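Local coordinates for chromosomal replication initiator protein dnaA (Aquifex aeolicus, PDB 1L8Q) that binds and hydrolyses ATP and, in its ATP-bound form, probably binds the replication origin to start formation of the DNA replication initiation complex, at residues Arg261-Ser273 against Val312-Cys324. Numbering follows the deposited sequence.
Sequences RKIAMYLCRKVCS and VGFLEKQAFDKIC
Tyr266 lays one edge of its ring against the carboxylate of Glu316, the two flat groups nearly coplanar at 4° apart, while Val312 CG1 packs obliquely against the ring at CE2. From the phenol, OH gives Glu316 OE2 a weak hydrogen bond of 3.3 Å. Glu316 reaches this place as a knob in the hole formed by Tyr266, Leu267, Lys270 and Val271: beyond CG its chain runs extended (chi2 174°), which carries the carboxylate past the methyls to the ring, while its aliphatic part is gripped by Leu267 CD2, 3.8 Å from Glu316 CG, and by Val271 CG2, 4.0 Å from Glu316 CB. On its face the tyrosine ring carries the CG of Lys270, whose amine leads away from the partner helix. With an alanine in place of Tyr266, the Glu316 carboxylate would probably lose its phenol donor and be freer to turn, and Val312 CG1 would lose its aromatic neighbour. Apolar packing extends the contact both ways. Toward the start of 261-273, Ile263 CD1 touches Leu315 CD1 at 3.7 Å, the two side chains crossing at about a right angle; toward its end, Val271 turns CG1 to Cys324 SG, 3.9 Å away, and to Ala319 CB. The axes of the two segments pass 9.9 Å apart at -62°, within domain IV, the part that probably binds double-stranded DNA. Ile263 and Cys272 also touch the long helix 216-241, and Tyr266 packs on Ile295 and Val298, so that helix 258-272, part of the family's helix-turn-helix region, lies against helices 216-241, 290-300 and 308-323.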
# COMPACT_ATOMS: atom_id res chain seq x y z
N ARG A 261 19.43 -12.48 -17.92
CA ARG A 261 18.30 -12.55 -17.01
C ARG A 261 17.83 -11.15 -16.69
O ARG A 261 16.64 -10.91 -16.53
CB ARG A 261 18.72 -13.27 -15.72
CG ARG A 261 17.57 -13.75 -14.87
CD ARG A 261 17.99 -14.57 -13.68
NE ARG A 261 18.90 -13.82 -12.82
CZ ARG A 261 19.95 -14.36 -12.20
NH1 ARG A 261 20.22 -15.65 -12.34
NH2 ARG A 261 20.72 -13.60 -11.43
N LYS A 262 18.77 -10.22 -16.60
CA LYS A 262 18.45 -8.83 -16.31
C LYS A 262 17.64 -8.22 -17.45
O LYS A 262 16.51 -7.79 -17.24
CB LYS A 262 19.72 -8.01 -16.05
CG LYS A 262 20.39 -8.31 -14.71
CD LYS A 262 21.49 -7.31 -14.38
CE LYS A 262 22.03 -7.52 -12.97
NZ LYS A 262 23.22 -6.66 -12.69
N ILE A 263 18.21 -8.21 -18.65
CA ILE A 263 17.50 -7.65 -19.79
C ILE A 263 16.13 -8.29 -19.98
O ILE A 263 15.14 -7.59 -20.22
CB ILE A 263 18.33 -7.76 -21.08
CG1 ILE A 263 18.41 -9.21 -21.54
CG2 ILE A 263 19.73 -7.17 -20.89
CD1 ILE A 263 18.52 -9.35 -23.03
N ALA A 264 16.06 -9.61 -19.88
CA ALA A 264 14.80 -10.31 -20.03
C ALA A 264 13.76 -9.71 -19.09
O ALA A 264 12.76 -9.14 -19.53
CB ALA A 264 14.97 -11.78 -19.76
N MSE A 265 14.00 -9.82 -17.79
CA MSE A 265 13.10 -9.24 -16.82
C MSE A 265 12.74 -7.82 -17.26
O MSE A 265 11.58 -7.42 -17.23
CB MSE A 265 13.73 -9.22 -15.42
CG MSE A 265 13.86 -10.59 -14.80
SE MSE A 265 14.90 -10.58 -13.16
CE MSE A 265 14.77 -12.45 -12.72
N TYR A 266 13.76 -7.07 -17.69
CA TYR A 266 13.55 -5.71 -18.17
C TYR A 266 12.59 -5.68 -19.35
O TYR A 266 11.68 -4.85 -19.40
CB TYR A 266 14.89 -5.06 -18.57
CG TYR A 266 14.75 -3.63 -19.02
CD1 TYR A 266 14.78 -2.58 -18.10
CD2 TYR A 266 14.58 -3.32 -20.36
CE1 TYR A 266 14.66 -1.27 -18.50
CE2 TYR A 266 14.45 -2.01 -20.78
CZ TYR A 266 14.49 -0.99 -19.85
OH TYR A 266 14.36 0.32 -20.27
N LEU A 267 12.78 -6.60 -20.28
CA LEU A 267 11.92 -6.66 -21.45
C LEU A 267 10.48 -7.07 -21.07
O LEU A 267 9.51 -6.56 -21.65
CB LEU A 267 12.50 -7.60 -22.50
CG LEU A 267 13.83 -7.14 -23.11
CD1 LEU A 267 14.04 -7.78 -24.46
CD2 LEU A 267 13.85 -5.64 -23.23
N CYS A 268 10.36 -7.98 -20.11
CA CYS A 268 9.05 -8.41 -19.64
C CYS A 268 8.38 -7.24 -18.99
O CYS A 268 7.19 -6.99 -19.20
CB CYS A 268 9.18 -9.55 -18.63
SG CYS A 268 9.32 -11.20 -19.36
N ARG A 269 9.15 -6.49 -18.21
CA ARG A 269 8.62 -5.33 -17.54
C ARG A 269 8.29 -4.22 -18.53
O ARG A 269 7.18 -3.72 -18.55
CB ARG A 269 9.60 -4.81 -16.47
CG ARG A 269 9.10 -3.62 -15.67
CD ARG A 269 7.78 -3.86 -14.94
NE ARG A 269 7.67 -3.00 -13.76
CZ ARG A 269 6.54 -2.78 -13.10
NH1 ARG A 269 5.40 -3.34 -13.49
NH2 ARG A 269 6.55 -1.98 -12.04
N LYS A 270 9.24 -3.87 -19.38
CA LYS A 270 9.06 -2.71 -20.23
C LYS A 270 8.28 -2.96 -21.52
O LYS A 270 7.54 -2.08 -21.99
CB LYS A 270 10.41 -2.05 -20.52
CG LYS A 270 11.12 -1.52 -19.27
CD LYS A 270 10.27 -0.44 -18.57
CE LYS A 270 11.12 0.42 -17.64
NZ LYS A 270 10.47 1.73 -17.36
N VAL A 271 8.43 -4.15 -22.09
CA VAL A 271 7.77 -4.46 -23.35
C VAL A 271 6.36 -5.03 -23.21
O VAL A 271 5.47 -4.68 -23.97
CB VAL A 271 8.64 -5.37 -24.23
CG1 VAL A 271 7.86 -5.83 -25.44
CG2 VAL A 271 9.90 -4.64 -24.66
N CYS A 272 6.14 -5.90 -22.23
CA CYS A 272 4.83 -6.50 -22.04
C CYS A 272 4.05 -5.95 -20.85
O CYS A 272 2.94 -6.40 -20.59
CB CYS A 272 4.92 -8.01 -21.93
SG CYS A 272 5.42 -8.83 -23.45
N SER A 273 4.62 -4.97 -20.15
CA SER A 273 3.93 -4.36 -19.01
C SER A 273 3.51 -5.39 -17.97
O SER A 273 2.41 -5.34 -17.45
CB SER A 273 2.68 -3.61 -19.48
OG SER A 273 3.05 -2.40 -20.12
N VAL A 312 19.53 -2.37 -25.68
CA VAL A 312 18.25 -2.59 -25.04
C VAL A 312 17.13 -2.03 -25.91
O VAL A 312 16.11 -2.69 -26.12
CB VAL A 312 18.19 -1.92 -23.66
CG1 VAL A 312 16.75 -1.85 -23.16
CG2 VAL A 312 19.08 -2.66 -22.67
N GLY A 313 17.33 -0.82 -26.42
CA GLY A 313 16.34 -0.18 -27.26
C GLY A 313 16.00 -1.03 -28.46
O GLY A 313 14.83 -1.19 -28.82
N PHE A 314 17.03 -1.59 -29.08
CA PHE A 314 16.85 -2.43 -30.24
C PHE A 314 16.14 -3.74 -29.87
O PHE A 314 15.28 -4.24 -30.61
CB PHE A 314 18.19 -2.72 -30.88
CG PHE A 314 18.12 -3.62 -32.06
CD1 PHE A 314 17.72 -3.14 -33.29
CD2 PHE A 314 18.45 -4.96 -31.94
CE1 PHE A 314 17.65 -3.98 -34.38
CE2 PHE A 314 18.37 -5.80 -33.02
CZ PHE A 314 17.98 -5.31 -34.25
N LEU A 315 16.49 -4.29 -28.72
CA LEU A 315 15.89 -5.52 -28.24
C LEU A 315 14.40 -5.31 -27.96
O LEU A 315 13.56 -6.17 -28.26
CB LEU A 315 16.61 -6.02 -26.99
CG LEU A 315 18.07 -6.42 -27.15
CD1 LEU A 315 18.66 -6.89 -25.83
CD2 LEU A 315 18.20 -7.50 -28.20
N GLU A 316 14.09 -4.15 -27.38
CA GLU A 316 12.72 -3.78 -27.07
C GLU A 316 11.87 -3.77 -28.32
O GLU A 316 10.78 -4.34 -28.34
CB GLU A 316 12.67 -2.40 -26.41
CG GLU A 316 13.23 -2.35 -25.00
CD GLU A 316 13.30 -0.94 -24.46
OE1 GLU A 316 13.16 0.01 -25.26
OE2 GLU A 316 13.49 -0.78 -23.24
N LYS A 317 12.38 -3.14 -29.37
CA LYS A 317 11.64 -3.01 -30.62
C LYS A 317 11.43 -4.36 -31.30
O LYS A 317 10.34 -4.67 -31.78
CB LYS A 317 12.34 -2.01 -31.55
CG LYS A 317 12.31 -0.57 -31.02
CD LYS A 317 13.36 0.31 -31.68
CE LYS A 317 13.31 1.75 -31.14
NZ LYS A 317 13.21 1.78 -29.64
N GLN A 318 12.47 -5.17 -31.34
CA GLN A 318 12.34 -6.49 -31.93
C GLN A 318 11.33 -7.33 -31.16
O GLN A 318 10.38 -7.87 -31.74
CB GLN A 318 13.70 -7.18 -32.00
CG GLN A 318 14.67 -6.51 -32.96
CD GLN A 318 14.14 -6.43 -34.39
OE1 GLN A 318 13.79 -7.45 -34.99
NE2 GLN A 318 14.10 -5.22 -34.95
N ALA A 319 11.52 -7.43 -29.84
CA ALA A 319 10.57 -8.14 -28.99
C ALA A 319 9.13 -7.71 -29.29
O ALA A 319 8.24 -8.55 -29.42
CB ALA A 319 10.89 -7.90 -27.53
N PHE A 320 8.90 -6.41 -29.42
CA PHE A 320 7.56 -5.92 -29.72
C PHE A 320 7.00 -6.49 -31.03
O PHE A 320 5.92 -7.09 -31.05
CB PHE A 320 7.54 -4.40 -29.76
CG PHE A 320 6.22 -3.83 -30.19
CD1 PHE A 320 5.22 -3.62 -29.27
CD2 PHE A 320 6.00 -3.48 -31.50
CE1 PHE A 320 4.03 -3.07 -29.65
CE2 PHE A 320 4.80 -2.95 -31.89
CZ PHE A 320 3.81 -2.74 -30.96
N ASP A 321 7.74 -6.30 -32.11
CA ASP A 321 7.33 -6.77 -33.42
C ASP A 321 7.14 -8.29 -33.48
O ASP A 321 6.32 -8.79 -34.25
CB ASP A 321 8.36 -6.37 -34.48
CG ASP A 321 8.35 -4.88 -34.78
OD1 ASP A 321 7.43 -4.16 -34.31
OD2 ASP A 321 9.21 -4.33 -35.49
N LYS A 322 7.91 -9.02 -32.67
CA LYS A 322 7.87 -10.48 -32.72
C LYS A 322 6.89 -11.10 -31.73
O LYS A 322 6.37 -12.18 -31.97
CB LYS A 322 9.26 -11.06 -32.48
CG LYS A 322 10.36 -10.46 -33.36
CD LYS A 322 10.49 -11.20 -34.68
CE LYS A 322 11.69 -10.70 -35.47
NZ LYS A 322 11.46 -9.34 -36.03
N ILE A 323 6.63 -10.41 -30.63
CA ILE A 323 5.81 -10.99 -29.58
C ILE A 323 4.52 -10.26 -29.25
O ILE A 323 3.63 -10.82 -28.65
CB ILE A 323 6.66 -11.18 -28.31
CG1 ILE A 323 7.79 -12.19 -28.60
CG2 ILE A 323 5.80 -11.64 -27.14
CD1 ILE A 323 9.03 -12.03 -27.72
N CYS A 324 4.39 -9.01 -29.68
CA CYS A 324 3.19 -8.23 -29.34
C CYS A 324 2.24 -7.95 -30.50
O CYS A 324 1.11 -7.50 -30.27
CB CYS A 324 3.59 -6.93 -28.66
SG CYS A 324 4.77 -7.22 -27.34